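PDB 5BWJ: sensory transduction histidine kinase, putative from Borrelia burgdorferi, which probably serves as a hybrid histidine kinase that phosphorylates itself from ATP, this piece being its periplasmic sensor domain for small molecules. Local coordinates for residues F10-V13 / F19-K22. Numbering follows the deposited sequence.
Sequences FKLV and FYYK
The side chain of Y20 reaches L12 and V13 through a first torsion of 56°, which sets CG between its own backbone N and carbonyl carbon, and a second that stands the ring across its CB and turns it broadside to L12. On strand 6-13, L12 has CG beside its backbone N and an extended second torsion, so that its branch lies along one face of the Y20 ring. The evidence for a CH-pi contact is direct: CB of L12 sits 3.7 Å from the centroid of the Y20 ring, 12° off the ring normal. CD1 of L12 follows at 4.0 Å from CG of Y20, and CD2 of L12 lies 3.9 Å from CE2 of Y20, so the leucine reaches from over the ring centre, where CB lies, to the CG and CD2/CE2 side.

The polar end is fixed separately. OH of Y20 donates a hydrogen bond of 2.8 Å to the backbone O of V13, which lies at the ring edge, near its plane. At that oxygen the C=O...OH angle is 127°, with the donor tilted out of the carbonyl plane. A buried phenol and a buried carbonyl thus satisfy each other, while the leucine bears on the ring face.

V49 and H51 of strand 45-52, L67 of strand 65-69, and I32 and F33 of helix 32-42 also touch L12. The contact therefore ties the C-terminal end of strand 6-13, which pairs in parallel with strands 45-52 and 65-69, to the loop leading into the small antiparallel pair 21-22/28-29, within the core of a Venus flytrap sensor domain.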
loop_
_atom_site.group_PDB
_atom_site.type_symbol
_atom_site.label_atom_id
_atom_site.label_comp_id
_atom_site.label_asym_id
_atom_site.label_seq_id
_atom_site.Cartn_x
_atom_site.Cartn_y
_atom_site.Cartn_z
ATOM N N PHE B 10 -0.397 -22.913 -1.841
ATOM C CA PHE B 10 -0.381 -21.602 -1.204
ATOM C C PHE B 10 -1.768 -21.262 -0.673
ATOM O O PHE B 10 -2.751 -21.294 -1.416
ATOM C CB PHE B 10 0.088 -20.528 -2.188
ATOM C CG PHE B 10 1.569 -20.550 -2.452
ATOM C CD1 PHE B 10 2.421 -19.696 -1.772
ATOM C CD2 PHE B 10 2.108 -21.425 -3.379
ATOM C CE1 PHE B 10 3.786 -19.713 -2.012
ATOM C CE2 PHE B 10 3.470 -21.449 -3.624
ATOM C CZ PHE B 10 4.311 -20.587 -2.938
ATOM N N LYS B 11 -1.845 -20.955 0.618
ATOM C CA LYS B 11 -3.103 -20.544 1.233
ATOM C C LYS B 11 -3.131 -19.036 1.448
ATOM O O LYS B 11 -2.362 -18.497 2.248
ATOM C CB LYS B 11 -3.322 -21.269 2.561
ATOM C CG LYS B 11 -3.837 -22.691 2.403
ATOM C CD LYS B 11 -4.307 -23.258 3.731
ATOM C CE LYS B 11 -4.847 -24.666 3.582
ATOM N NZ LYS B 11 -6.034 -24.731 2.685
ATOM N N LEU B 12 -4.017 -18.362 0.723
ATOM C CA LEU B 12 -4.177 -16.917 0.843
ATOM C C LEU B 12 -5.222 -16.601 1.907
ATOM O O LEU B 12 -6.411 -16.865 1.726
ATOM C CB LEU B 12 -4.574 -16.308 -0.505
ATOM C CG LEU B 12 -3.655 -16.671 -1.678
ATOM C CD1 LEU B 12 -4.109 -15.993 -2.961
ATOM C CD2 LEU B 12 -2.211 -16.316 -1.379
ATOM N N VAL B 13 -4.765 -16.041 3.022
ATOM C CA VAL B 13 -5.630 -15.809 4.172
ATOM C C VAL B 13 -6.294 -14.436 4.109
ATOM O O VAL B 13 -5.626 -13.424 3.890
ATOM C CB VAL B 13 -4.845 -15.929 5.495
ATOM C CG1 VAL B 13 -5.786 -15.817 6.692
ATOM C CG2 VAL B 13 -4.087 -17.247 5.545
ATOM N N PHE B 19 -2.463 -7.449 -3.315
ATOM C CA PHE B 19 -1.985 -8.788 -3.652
ATOM C C PHE B 19 -3.137 -9.745 -3.942
ATOM O O PHE B 19 -3.091 -10.504 -4.909
ATOM C CB PHE B 19 -1.106 -9.332 -2.525
ATOM C CG PHE B 19 0.188 -8.588 -2.371
ATOM C CD1 PHE B 19 1.320 -8.995 -3.058
ATOM C CD2 PHE B 19 0.267 -7.468 -1.560
ATOM C CE1 PHE B 19 2.509 -8.307 -2.927
ATOM C CE2 PHE B 19 1.453 -6.775 -1.427
ATOM C CZ PHE B 19 2.576 -7.194 -2.112
ATOM N N TYR B 20 -4.170 -9.710 -3.108
ATOM C CA TYR B 20 -5.390 -10.450 -3.390
ATOM C C TYR B 20 -6.541 -9.887 -2.569
ATOM O O TYR B 20 -6.393 -9.614 -1.378
ATOM C CB TYR B 20 -5.208 -11.948 -3.110
ATOM C CG TYR B 20 -4.742 -12.272 -1.711
ATOM C CD1 TYR B 20 -5.655 -12.494 -0.689
ATOM C CD2 TYR B 20 -3.388 -12.365 -1.413
ATOM C CE1 TYR B 20 -5.234 -12.791 0.591
ATOM C CE2 TYR B 20 -2.957 -12.660 -0.136
ATOM C CZ TYR B 20 -3.883 -12.872 0.862
ATOM O OH TYR B 20 -3.456 -13.170 2.133
ATOM N N TYR B 21 -7.684 -9.701 -3.222
ATOM C CA TYR B 21 -8.857 -9.132 -2.570
ATOM C C TYR B 21 -10.114 -9.426 -3.378
ATOM O O TYR B 21 -10.040 -9.683 -4.578
ATOM C CB TYR B 21 -8.687 -7.624 -2.383
ATOM C CG TYR B 21 -8.415 -6.870 -3.665
ATOM C CD1 TYR B 21 -7.126 -6.768 -4.175
ATOM C CD2 TYR B 21 -9.445 -6.254 -4.364
ATOM C CE1 TYR B 21 -6.872 -6.078 -5.344
ATOM C CE2 TYR B 21 -9.199 -5.561 -5.536
ATOM C CZ TYR B 21 -7.911 -5.476 -6.021
ATOM O OH TYR B 21 -7.664 -4.787 -7.186
ATOM N N LYS B 22 -11.265 -9.381 -2.713
ATOM C CA LYS B 22 -12.535 -9.704 -3.357
ATOM C C LYS B 22 -13.065 -8.547 -4.195
ATOM O O LYS B 22 -13.001 -7.389 -3.779
ATOM C CB LYS B 22 -13.587 -10.084 -2.313
ATOM C CG LYS B 22 -13.255 -11.311 -1.486
ATOM C CD LYS B 22 -14.403 -11.646 -0.542
ATOM C CE LYS B 22 -14.030 -12.744 0.437
ATOM N NZ LYS B 22 -15.133 -13.029 1.396
#